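Local coordinates for Alpha/beta hydrolase fold protein (PDB 4G9E) that acts as an N-acyl homoserine lactonase, opening the lactone ring of bacterial quorum-sensing signals within an alpha/beta-hydrolase fold, at residues G13-R18 / A81-E86; A25-I30 / A260-F265; R53-D58 / L91-A96; E110-A113 / E117-G120. All coordinates share one frame; numbering follows the deposited sequence. Where two conformers were deposited one is given.

How the interactions relate
Interactions 1, 2 and 4 are buried and held by apolar side chains, whereas interaction 3 lies partly at the surface and adds an arginine and a water to its aliphatic core. Interactions 1, 2 and 3 all reach the same sheet, on the adjacent strands 13-19, 52-57 and 24-30. Interactions 1 and 3 also share helix 77-91, one through its middle and the other through its C-terminal end. Interaction 2 brings helix 255-270 to the face of the sheet opposite helix 77-91. Interaction 4 folds the end of helix 103-111 onto the segment that enters strand 120-124; it abuts interaction 1 through Met111 and interaction 3 through Arg119, which pairs with Asp95.

Interaction 1: residues G13-R18 / A81-E86; sequences GRIAVR and ADAMTE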
loop_
_atom_site.group_PDB
_atom_site.type_symbol
_atom_site.label_atom_id
_atom_site.label_comp_id
_atom_site.label_asym_id
_atom_site.label_seq_id
_atom_site.Cartn_x
_atom_site.Cartn_y
_atom_site.Cartn_z
ATOM N N GLY A 13 2.357 -15.427 11.078
ATOM C CA GLY A 13 2.588 -14.807 12.367
ATOM C C GLY A 13 1.328 -14.125 12.865
ATOM O O GLY A 13 0.251 -14.280 12.291
ATOM N N ARG A 14 1.456 -13.373 13.948
ATOM C CA ARG A 14 0.308 -12.693 14.522
ATOM C C ARG A 14 0.184 -11.323 13.874
ATOM O O ARG A 14 1.080 -10.497 13.989
ATOM C CB ARG A 14 0.464 -12.571 16.034
ATOM C CG ARG A 14 -0.826 -12.210 16.751
ATOM C CD ARG A 14 -0.628 -12.142 18.255
ATOM N NE ARG A 14 0.278 -11.063 18.635
ATOM C CZ ARG A 14 1.474 -11.248 19.184
ATOM N NH1 ARG A 14 1.913 -12.475 19.430
ATOM N NH2 ARG A 14 2.227 -10.201 19.495
ATOM N N ILE A 15 -0.928 -11.100 13.185
ATOM C CA ILE A 15 -1.105 -9.867 12.434
ATOM C C ILE A 15 -2.109 -8.938 13.109
ATOM O O ILE A 15 -3.233 -9.329 13.432
ATOM C CB ILE A 15 -1.491 -10.151 10.966
ATOM C CG1 ILE A 15 -0.321 -10.837 10.253
ATOM C CG2 ILE A 15 -1.883 -8.862 10.251
ATOM C CD1 ILE A 15 -0.608 -11.224 8.823
ATOM N N ALA A 16 -1.672 -7.705 13.336
ATOM C CA ALA A 16 -2.516 -6.683 13.936
ATOM C C ALA A 16 -3.457 -6.106 12.882
ATOM O O ALA A 16 -3.043 -5.843 11.751
ATOM C CB ALA A 16 -1.656 -5.588 14.526
ATOM N N VAL A 17 -4.717 -5.896 13.262
ATOM C CA VAL A 17 -5.736 -5.380 12.354
ATOM C C VAL A 17 -6.519 -4.252 13.020
ATOM O O VAL A 17 -6.984 -4.401 14.146
ATOM C CB VAL A 17 -6.738 -6.485 11.950
ATOM C CG1 VAL A 17 -7.784 -5.934 10.995
ATOM C CG2 VAL A 17 -6.012 -7.666 11.318
ATOM N N ARG A 18 -6.649 -3.128 12.323
ATOM C CA ARG A 18 -7.491 -2.023 12.774
ATOM C C ARG A 18 -8.679 -1.947 11.845
ATOM O O ARG A 18 -8.512 -2.024 10.633
ATOM C CB ARG A 18 -6.734 -0.703 12.680
ATOM C CG ARG A 18 -5.518 -0.628 13.553
ATOM C CD ARG A 18 -4.615 0.517 13.138
ATOM N NE ARG A 18 -3.307 0.367 13.757
ATOM C CZ ARG A 18 -2.362 -0.450 13.301
ATOM N NH1 ARG A 18 -2.574 -1.181 12.214
ATOM N NH2 ARG A 18 -1.201 -0.537 13.935
ATOM N N ALA A 81 1.332 -10.334 -0.209
ATOM C CA ALA A 81 0.036 -10.511 -0.859
ATOM C C ALA A 81 -0.635 -11.783 -0.366
ATOM O O ALA A 81 -1.847 -11.806 -0.132
ATOM C CB ALA A 81 0.182 -10.507 -2.362
ATOM N N ASP A 82 0.142 -12.860 -0.212
ATOM C CA ASP A 82 -0.393 -14.083 0.377
ATOM C C ASP A 82 -0.912 -13.802 1.780
ATOM O O ASP A 82 -2.025 -14.198 2.129
ATOM C CB ASP A 82 0.668 -15.190 0.415
ATOM C CG ASP A 82 0.811 -15.904 -0.906
ATOM O OD1 ASP A 82 -0.217 -16.090 -1.586
ATOM O OD2 ASP A 82 1.942 -16.281 -1.266
ATOM N N ALA A 83 -0.112 -13.108 2.581
ATOM C CA ALA A 83 -0.509 -12.821 3.957
ATOM C C ALA A 83 -1.806 -12.009 4.018
ATOM O O ALA A 83 -2.700 -12.307 4.813
ATOM C CB ALA A 83 0.614 -12.098 4.702
ATOM N N MET A 84 -1.908 -10.977 3.189
ATOM C CA MET A 84 -3.109 -10.156 3.207
ATOM C C MET A 84 -4.323 -10.932 2.703
ATOM O O MET A 84 -5.437 -10.722 3.173
ATOM C CB MET A 84 -2.902 -8.877 2.401
ATOM C CG MET A 84 -1.885 -7.915 3.013
ATOM S SD MET A 84 -2.250 -7.365 4.705
ATOM C CE MET A 84 -1.276 -8.518 5.663
ATOM N N THR A 85 -4.107 -11.827 1.747
ATOM C CA THR A 85 -5.201 -12.648 1.260
ATOM C C THR A 85 -5.691 -13.576 2.379
ATOM O O THR A 85 -6.893 -13.774 2.547
ATOM C CB THR A 85 -4.800 -13.434 -0.008
ATOM O OG1 THR A 85 -4.412 -12.520 -1.040
ATOM C CG2 THR A 85 -5.976 -14.251 -0.508
ATOM N N GLU A 86 -4.757 -14.125 3.154
ATOM C CA GLU A 86 -5.094 -14.963 4.303
ATOM C C GLU A 86 -5.840 -14.161 5.379
ATOM O O GLU A 86 -6.799 -14.645 5.986
ATOM C CB GLU A 86 -3.831 -15.624 4.879
ATOM C CG GLU A 86 -4.097 -16.490 6.103
ATOM C CD GLU A 86 -2.860 -17.199 6.626
ATOM O OE1 GLU A 86 -1.778 -17.051 6.028
ATOM O OE2 GLU A 86 -2.975 -17.916 7.642
#
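Ile15 of strand 13-19 meets Ala83 and Met84 of helix 77-91, and it makes this contact alone among residues 13-18. The strand enters through Gly13, whose phi of 133° suits a residue without a side chain, and Arg14 then turns from the helix to a salt bridge with Glu7. Ile15 was modelled in two conformers. In the one described, CG1 stands anti to the carbonyl carbon (chi1 -66°) and the chain continues extended, so that CD1 is the atom delivered to the helix. Ile15 CD1 comes within 4.4 Å of Ala83 CB and 4.2 Å of Met84 CE. Alanine suits its place because its short side chain lets the isoleucine come up to the helix surface, while the longer, folded Met84 swings its methyl over to the same CD1. Further along, Val17 packs on Ile55 of the next strand, and Arg18 is salt-bridged to Asp58. This is strand-to-helix packing of the alpha/beta-hydrolase fold, in which helix 77-91 covers one face of the sheet at strand 13-19, near its edge. With only methyl groups meeting, the contact depends on dispersion and the exclusion of water, and it imposes no strict direction on the strand and helix it joins.

Interaction 2: residues A25-I30 / A260-F265; sequences APLLMI and AYLARF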
loop_
_atom_site.group_PDB
_atom_site.type_symbol
_atom_site.label_atom_id
_atom_site.label_comp_id
_atom_site.label_asym_id
_atom_site.label_seq_id
_atom_site.Cartn_x
_atom_site.Cartn_y
_atom_site.Cartn_z
ATOM N N ALA A 25 -19.366 -0.813 2.251
ATOM C CA ALA A 25 -18.435 -1.734 1.615
ATOM C C ALA A 25 -17.034 -1.662 2.236
ATOM O O ALA A 25 -16.578 -0.608 2.662
ATOM C CB ALA A 25 -18.366 -1.441 0.132
ATOM N N PRO A 26 -16.337 -2.798 2.290
ATOM C CA PRO A 26 -15.000 -2.817 2.888
ATOM C C PRO A 26 -13.892 -2.274 1.982
ATOM O O PRO A 26 -13.902 -2.468 0.764
ATOM C CB PRO A 26 -14.781 -4.303 3.180
ATOM C CG PRO A 26 -15.623 -5.006 2.164
ATOM C CD PRO A 26 -16.841 -4.148 1.994
ATOM N N LEU A 27 -12.931 -1.609 2.621
ATOM C CA LEU A 27 -11.719 -1.099 1.993
ATOM C C LEU A 27 -10.531 -1.628 2.780
ATOM O O LEU A 27 -10.396 -1.327 3.964
ATOM C CB LEU A 27 -11.699 0.433 2.046
ATOM C CG LEU A 27 -10.392 1.063 1.557
ATOM C CD1 LEU A 27 -10.273 1.002 0.043
ATOM C CD2 LEU A 27 -10.252 2.496 2.049
ATOM N N LEU A 28 -9.688 -2.422 2.128
ATOM C CA LEU A 28 -8.426 -2.844 2.713
ATOM C C LEU A 28 -7.371 -1.812 2.341
ATOM O O LEU A 28 -7.164 -1.547 1.160
ATOM C CB LEU A 28 -8.034 -4.206 2.147
ATOM C CG LEU A 28 -6.617 -4.673 2.474
ATOM C CD1 LEU A 28 -6.428 -4.856 3.968
ATOM C CD2 LEU A 28 -6.315 -5.989 1.738
ATOM N N MET A 29 -6.721 -1.226 3.343
ATOM C CA MET A 29 -5.633 -0.276 3.120
ATOM C C MET A 29 -4.329 -0.941 3.530
ATOM O O MET A 29 -4.217 -1.413 4.662
ATOM C CB MET A 29 -5.841 1.004 3.941
ATOM C CG MET A 29 -7.123 1.737 3.606
ATOM S SD MET A 29 -7.310 3.319 4.455
ATOM C CE MET A 29 -6.250 4.341 3.443
ATOM N N ILE A 30 -3.360 -0.975 2.614
ATOM C CA ILE A 30 -2.089 -1.659 2.840
ATOM C C ILE A 30 -0.962 -0.629 2.878
ATOM O O ILE A 30 -0.724 0.085 1.904
ATOM C CB ILE A 30 -1.779 -2.694 1.733
ATOM C CG1 ILE A 30 -2.979 -3.614 1.464
ATOM C CG2 ILE A 30 -0.566 -3.511 2.124
ATOM C CD1 ILE A 30 -2.757 -4.564 0.309
ATOM N N ALA A 260 -11.287 12.756 -1.528
ATOM C CA ALA A 260 -12.214 12.951 -2.641
ATOM C C ALA A 260 -12.018 11.848 -3.686
ATOM O O ALA A 260 -12.987 11.257 -4.168
ATOM C CB ALA A 260 -12.029 14.331 -3.265
ATOM N N TYR A 261 -10.770 11.581 -4.046
ATOM C CA TYR A 261 -10.493 10.503 -4.988
ATOM C C TYR A 261 -10.876 9.135 -4.427
ATOM O O TYR A 261 -11.510 8.335 -5.109
ATOM C CB TYR A 261 -9.016 10.481 -5.379
ATOM C CG TYR A 261 -8.595 11.612 -6.274
ATOM C CD1 TYR A 261 -8.951 11.636 -7.615
ATOM C CD2 TYR A 261 -7.826 12.657 -5.782
ATOM C CE1 TYR A 261 -8.559 12.677 -8.442
ATOM C CE2 TYR A 261 -7.426 13.694 -6.603
ATOM C CZ TYR A 261 -7.794 13.696 -7.931
ATOM O OH TYR A 261 -7.406 14.727 -8.752
ATOM N N LEU A 262 -10.460 8.847 -3.197
ATOM C CA LEU A 262 -10.701 7.535 -2.626
ATOM C C LEU A 262 -12.196 7.271 -2.475
ATOM O O LEU A 262 -12.670 6.194 -2.824
ATOM C CB LEU A 262 -9.973 7.395 -1.291
ATOM C CG LEU A 262 -10.161 6.059 -0.572
ATOM C CD1 LEU A 262 -9.756 4.881 -1.456
ATOM C CD2 LEU A 262 -9.404 6.057 0.750
ATOM N N ALA A 263 -12.934 8.246 -1.949
ATOM C CA ALA A 263 -14.374 8.083 -1.794
ATOM C C ALA A 263 -15.064 7.856 -3.137
ATOM O O ALA A 263 -15.963 7.017 -3.254
ATOM C CB ALA A 263 -14.979 9.290 -1.083
ATOM N N ARG A 264 -14.671 8.625 -4.145
ATOM C CA ARG A 264 -15.292 8.498 -5.455
ATOM C C ARG A 264 -14.989 7.128 -6.055
ATOM O O ARG A 264 -15.863 6.488 -6.634
ATOM C CB ARG A 264 -14.861 9.628 -6.391
ATOM C CG ARG A 264 -15.680 9.701 -7.667
ATOM C CD ARG A 264 -15.433 11.000 -8.408
ATOM N NE ARG A 264 -14.090 11.151 -8.971
ATOM C CZ ARG A 264 -13.195 12.049 -8.567
ATOM N NH1 ARG A 264 -12.029 12.140 -9.187
ATOM N NH2 ARG A 264 -13.458 12.858 -7.550
ATOM N N PHE A 265 -13.755 6.672 -5.891
ATOM C CA PHE A 265 -13.356 5.365 -6.386
ATOM C C PHE A 265 -14.139 4.253 -5.687
ATOM O O PHE A 265 -14.646 3.338 -6.344
ATOM C CB PHE A 265 -11.852 5.173 -6.187
ATOM C CG PHE A 265 -11.325 3.908 -6.788
ATOM C CD1 PHE A 265 -11.457 3.665 -8.145
ATOM C CD2 PHE A 265 -10.671 2.968 -6.000
ATOM C CE1 PHE A 265 -10.956 2.495 -8.710
ATOM C CE2 PHE A 265 -10.168 1.795 -6.560
ATOM C CZ PHE A 265 -10.300 1.571 -7.914
#
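Leu27 and Leu262 carry this contact without any flat group between them, for the two aromatic rings of residues 260-265 are engaged elsewhere. Phe265 meets Trp236 edge-to-face, and Tyr261 meets His241 with the ring planes at about 40°. What remains between strand and helix is wholly apolar. The two leucines reach toward each other tip to tip, branch against branch: Leu27 CD2 lies 3.9 Å from Leu262 CD2, and Leu27 CD1 lies 4.2 Å from Leu262 CD1. Both side chains leave the backbone in the same way, with CG opposite the backbone N (chi1 173° in Leu27 and 179° in Leu262), which stretches each one out across the gap between strand and helix. Their CA atoms are consequently 9.8 Å apart, and leucine, with a long reach and a forked end, fills that distance well from both sides. Met29, two residues on and therefore on the same face of the strand, adds a looser touch, Met29 CE approaching Leu262 CD2 at 4.5 Å; a flexible thioether chain can extend its methyl to a neighbour that its CB does not face. The intervening Leu28, and Ile30 after Met29, point to the other face, where they pack on Met111 of helix 103-111. Strand 24-30 thus lies in the middle layer of the alpha/beta-hydrolase sandwich, with helix 255-270 on one side, helix 103-111 on the other, and strands 52-57 and 97-101 flanking it within the sheet.

Interaction 3: residues R53-D58 / L91-A96; sequences RVIAPD and LGIADA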
loop_
_atom_site.group_PDB
_atom_site.type_symbol
_atom_site.label_atom_id
_atom_site.label_comp_id
_atom_site.label_asym_id
_atom_site.label_seq_id
_atom_site.Cartn_x
_atom_site.Cartn_y
_atom_site.Cartn_z
ATOM N N ARG A 53 -16.205 0.308 5.737
ATOM C CA ARG A 53 -15.463 -0.522 6.675
ATOM C C ARG A 53 -13.991 -0.531 6.274
ATOM O O ARG A 53 -13.570 -1.303 5.415
ATOM C CB ARG A 53 -16.035 -1.935 6.701
ATOM C CG ARG A 53 -15.348 -2.862 7.679
ATOM C CD ARG A 53 -16.024 -4.213 7.659
ATOM N NE ARG A 53 -15.466 -5.140 8.633
ATOM C CZ ARG A 53 -15.982 -6.340 8.875
ATOM N NH1 ARG A 53 -17.052 -6.737 8.202
ATOM N NH2 ARG A 53 -15.433 -7.142 9.777
ATOM N N VAL A 54 -13.217 0.356 6.886
ATOM C CA VAL A 54 -11.798 0.470 6.576
ATOM C C VAL A 54 -11.011 -0.525 7.423
ATOM O O VAL A 54 -11.170 -0.573 8.645
ATOM C CB VAL A 54 -11.289 1.897 6.832
ATOM C CG1 VAL A 54 -9.780 1.981 6.642
ATOM C CG2 VAL A 54 -12.004 2.882 5.912
ATOM N N ILE A 55 -10.182 -1.326 6.755
ATOM C CA ILE A 55 -9.384 -2.370 7.388
ATOM C C ILE A 55 -7.926 -2.052 7.109
ATOM O O ILE A 55 -7.523 -1.999 5.951
ATOM C CB ILE A 55 -9.744 -3.741 6.793
ATOM C CG1 ILE A 55 -11.245 -4.009 6.956
ATOM C CG2 ILE A 55 -8.905 -4.837 7.429
ATOM C CD1 ILE A 55 -11.785 -5.115 6.091
ATOM N N ALA A 56 -7.150 -1.822 8.168
ATOM C CA ALA A 56 -5.759 -1.381 8.034
ATOM C C ALA A 56 -4.851 -2.256 8.884
ATOM O O ALA A 56 -4.607 -1.951 10.051
ATOM C CB ALA A 56 -5.614 0.085 8.440
ATOM N N PRO A 57 -4.371 -3.368 8.308
ATOM C CA PRO A 57 -3.506 -4.279 9.065
ATOM C C PRO A 57 -2.064 -3.811 9.088
ATOM O O PRO A 57 -1.687 -2.865 8.408
ATOM C CB PRO A 57 -3.583 -5.593 8.277
ATOM C CG PRO A 57 -4.599 -5.401 7.213
ATOM C CD PRO A 57 -4.735 -3.919 6.995
ATOM N N ASP A 58 -1.259 -4.495 9.886
ATOM C CA ASP A 58 0.184 -4.333 9.843
ATOM C C ASP A 58 0.791 -5.558 9.171
ATOM O O ASP A 58 0.499 -6.695 9.545
ATOM C CB ASP A 58 0.759 -4.181 11.249
ATOM C CG ASP A 58 0.339 -2.880 11.915
ATOM O OD1 ASP A 58 0.004 -1.928 11.188
ATOM O OD2 ASP A 58 0.349 -2.802 13.160
ATOM N N LEU A 91 -11.003 -12.842 7.968
ATOM C CA LEU A 91 -12.000 -11.816 8.232
ATOM C C LEU A 91 -13.306 -12.092 7.493
ATOM O O LEU A 91 -14.322 -11.445 7.758
ATOM C CB LEU A 91 -11.477 -10.435 7.835
ATOM C CG LEU A 91 -10.271 -9.888 8.594
ATOM C CD1 LEU A 91 -9.929 -8.496 8.070
ATOM C CD2 LEU A 91 -10.547 -9.850 10.084
ATOM N N GLY A 92 -13.274 -13.036 6.557
ATOM C CA GLY A 92 -14.461 -13.426 5.816
ATOM C C GLY A 92 -14.940 -12.417 4.786
ATOM O O GLY A 92 -16.143 -12.328 4.526
ATOM N N ILE A 93 -14.009 -11.671 4.195
ATOM C CA ILE A 93 -14.341 -10.607 3.250
ATOM C C ILE A 93 -13.617 -10.828 1.930
ATOM O O ILE A 93 -12.397 -10.701 1.864
ATOM C CB ILE A 93 -13.950 -9.239 3.820
ATOM C CG1 ILE A 93 -14.722 -8.977 5.112
ATOM C CG2 ILE A 93 -14.200 -8.131 2.799
ATOM C CD1 ILE A 93 -14.260 -7.748 5.847
ATOM N N ALA A 94 -14.364 -11.134 0.876
ATOM C CA ALA A 94 -13.766 -11.494 -0.407
ATOM C C ALA A 94 -13.780 -10.367 -1.442
ATOM O O ALA A 94 -13.087 -10.450 -2.454
ATOM C CB ALA A 94 -14.451 -12.732 -0.972
ATOM N N ASP A 95 -14.559 -9.314 -1.194
ATOM C CA ASP A 95 -14.811 -8.306 -2.226
ATOM C C ASP A 95 -14.421 -6.887 -1.832
ATOM O O ASP A 95 -15.049 -5.913 -2.255
ATOM C CB ASP A 95 -16.280 -8.345 -2.652
ATOM C CG ASP A 95 -17.224 -7.997 -1.522
ATOM O OD1 ASP A 95 -16.781 -7.912 -0.356
ATOM O OD2 ASP A 95 -18.425 -7.818 -1.802
ATOM N N ALA A 96 -13.375 -6.761 -1.030
ATOM C CA ALA A 96 -12.893 -5.438 -0.672
ATOM C C ALA A 96 -12.409 -4.682 -1.896
ATOM O O ALA A 96 -11.913 -5.267 -2.867
ATOM C CB ALA A 96 -11.775 -5.540 0.341
HETATM O O HOH W 1 -14.756 -10.045 10.224
#
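Leu91 O and Arg53 NH2 are joined by one water, which donates to Leu91 O at 2.9 Å and accepts a weak bond from Arg53 NH2 at 3.0 Å. The carbonyl belongs to the end of helix 77-91, which closes in a Schellman motif at Gly92; the positive phi there (73°) favours glycine. Strand 52-57, this helix and strand 97-101 form a beta-alpha-beta crossover, and the contact packs its first strand against the loop leading to its last. Arg53 is extended from CG to NE, carrying its guanidinium to the loop. There, Ile93 CD1 lies 3.7 Å above the guanidinium plane, over its centre, while Arg53 NE is salt-bridged to Glu19. Replacing this arginine with an alanine would probably leave Glu19 without its charged mate, break the water link to Leu91 O and take the guanidinium from over the Ile93 methyl. The deeper part is aliphatic: a beta-branched isoleucine suits the strand at Ile55, and also Ile93, whose backbone is extended, while Leu91 supplies a methyl. Ile55 uses its two branches separately, its CG2 lying 3.9 Å from Leu91 CD1 and its CD1 reaching Ile93 CD1 tip to tip at 3.6 Å.

Interaction 4: residues E110-A113 / E117-G120; sequences EMIA and EMRG
Met118 buries the most surface here, and it does so by placing a single methyl, CE, against Met111 and Ile112. Its CG stands opposite the backbone N (chi1 -160°), the chain runs on extended, and a bend at chi3 (-63°) turns CE onto the last part of helix 103-111. Met118 CE settles 3.7 Å from Met111 CB and 3.8 Å from Met111 C, and it also lies 3.9 Å from Ile112 N. It therefore rests on the base of one side chain and the backbone beside it rather than on another side chain's end. Ile112 completes the seat at a slightly greater distance, its CG1 lying 4.3 Å from Met118 CE. An unbranched methionine suits this role, since its slender, pliable chain can lay a methyl against the backbone beside Met111. Met111 spends the rest of its own chain elsewhere, running to Ala81 and Met84 of helix 77-91. Met118 is also backed by Val98 and Leu209. The contact closes the turn from helix 103-111 into strand 120-124, part of the beta-alpha-beta unit whose helix, as in other alpha/beta hydrolases, probably follows the nucleophile elbow.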
loop_
_atom_site.group_PDB
_atom_site.type_symbol
_atom_site.label_atom_id
_atom_site.label_comp_id
_atom_site.label_asym_id
_atom_site.label_seq_id
_atom_site.Cartn_x
_atom_site.Cartn_y
_atom_site.Cartn_z
ATOM N N GLU A 110 0.086 -7.692 -6.697
ATOM C CA GLU A 110 0.247 -9.133 -6.541
ATOM C C GLU A 110 -1.019 -9.801 -5.975
ATOM O O GLU A 110 -1.214 -10.998 -6.157
ATOM C CB GLU A 110 1.492 -9.464 -5.713
ATOM C CG GLU A 110 2.807 -8.926 -6.293
ATOM C CD GLU A 110 3.190 -9.545 -7.631
ATOM O OE1 GLU A 110 2.726 -10.660 -7.941
ATOM O OE2 GLU A 110 3.957 -8.900 -8.377
ATOM N N MET A 111 -1.890 -9.033 -5.323
ATOM C CA MET A 111 -3.147 -9.591 -4.836
ATOM C C MET A 111 -4.177 -9.810 -5.931
ATOM O O MET A 111 -5.126 -10.557 -5.733
ATOM C CB MET A 111 -3.769 -8.733 -3.734
ATOM C CG MET A 111 -3.070 -8.831 -2.408
ATOM S SD MET A 111 -3.873 -7.846 -1.127
ATOM C CE MET A 111 -5.360 -8.785 -0.819
ATOM N N ILE A 112 -4.014 -9.167 -7.080
ATOM C CA ILE A 112 -5.021 -9.290 -8.128
ATOM C C ILE A 112 -5.266 -10.759 -8.470
ATOM O O ILE A 112 -6.410 -11.193 -8.593
ATOM C CB ILE A 112 -4.658 -8.453 -9.372
ATOM C CG1 ILE A 112 -4.702 -6.955 -9.034
ATOM C CG2 ILE A 112 -5.586 -8.774 -10.540
ATOM C CD1 ILE A 112 -4.164 -6.066 -10.125
ATOM N N ALA A 113 -4.198 -11.540 -8.591
ATOM C CA ALA A 113 -4.333 -12.949 -8.942
ATOM C C ALA A 113 -4.859 -13.809 -7.795
ATOM O O ALA A 113 -5.408 -14.883 -8.022
ATOM C CB ALA A 113 -2.998 -13.486 -9.404
ATOM N N GLU A 117 -12.167 -11.482 -6.282
ATOM C CA GLU A 117 -13.386 -10.659 -6.190
ATOM C C GLU A 117 -13.097 -9.207 -5.758
ATOM O O GLU A 117 -14.031 -8.437 -5.489
ATOM C CB GLU A 117 -14.422 -11.321 -5.296
ATOM C CG GLU A 117 -15.033 -12.590 -5.895
ATOM C CD GLU A 117 -16.051 -12.322 -7.071
ATOM O OE1 GLU A 117 -16.328 -11.140 -7.452
ATOM O OE2 GLU A 117 -16.575 -13.326 -7.630
ATOM N N MET A 118 -11.808 -8.845 -5.751
ATOM C CA MET A 118 -11.412 -7.465 -5.495
ATOM C C MET A 118 -12.244 -6.536 -6.366
ATOM O O MET A 118 -12.328 -6.732 -7.577
ATOM C CB MET A 118 -9.933 -7.286 -5.835
ATOM C CG MET A 118 -9.305 -6.068 -5.182
ATOM S SD MET A 118 -7.631 -5.693 -5.738
ATOM C CE MET A 118 -6.740 -7.156 -5.206
ATOM N N ARG A 119 -12.829 -5.504 -5.770
ATOM C CA ARG A 119 -13.713 -4.649 -6.551
ATOM C C ARG A 119 -12.998 -3.503 -7.243
ATOM O O ARG A 119 -13.534 -2.897 -8.163
ATOM C CB ARG A 119 -14.906 -4.182 -5.727
ATOM C CG ARG A 119 -15.952 -5.292 -5.681
ATOM C CD ARG A 119 -17.277 -4.879 -5.118
ATOM N NE ARG A 119 -17.263 -4.909 -3.665
ATOM C CZ ARG A 119 -18.318 -4.616 -2.914
ATOM N NH1 ARG A 119 -19.467 -4.285 -3.490
ATOM N NH2 ARG A 119 -18.227 -4.662 -1.593
ATOM N N GLY A 120 -11.777 -3.219 -6.810
ATOM C CA GLY A 120 -10.955 -2.203 -7.433
ATOM C C GLY A 120 -9.654 -2.120 -6.667
ATOM O O GLY A 120 -9.592 -2.564 -5.520
#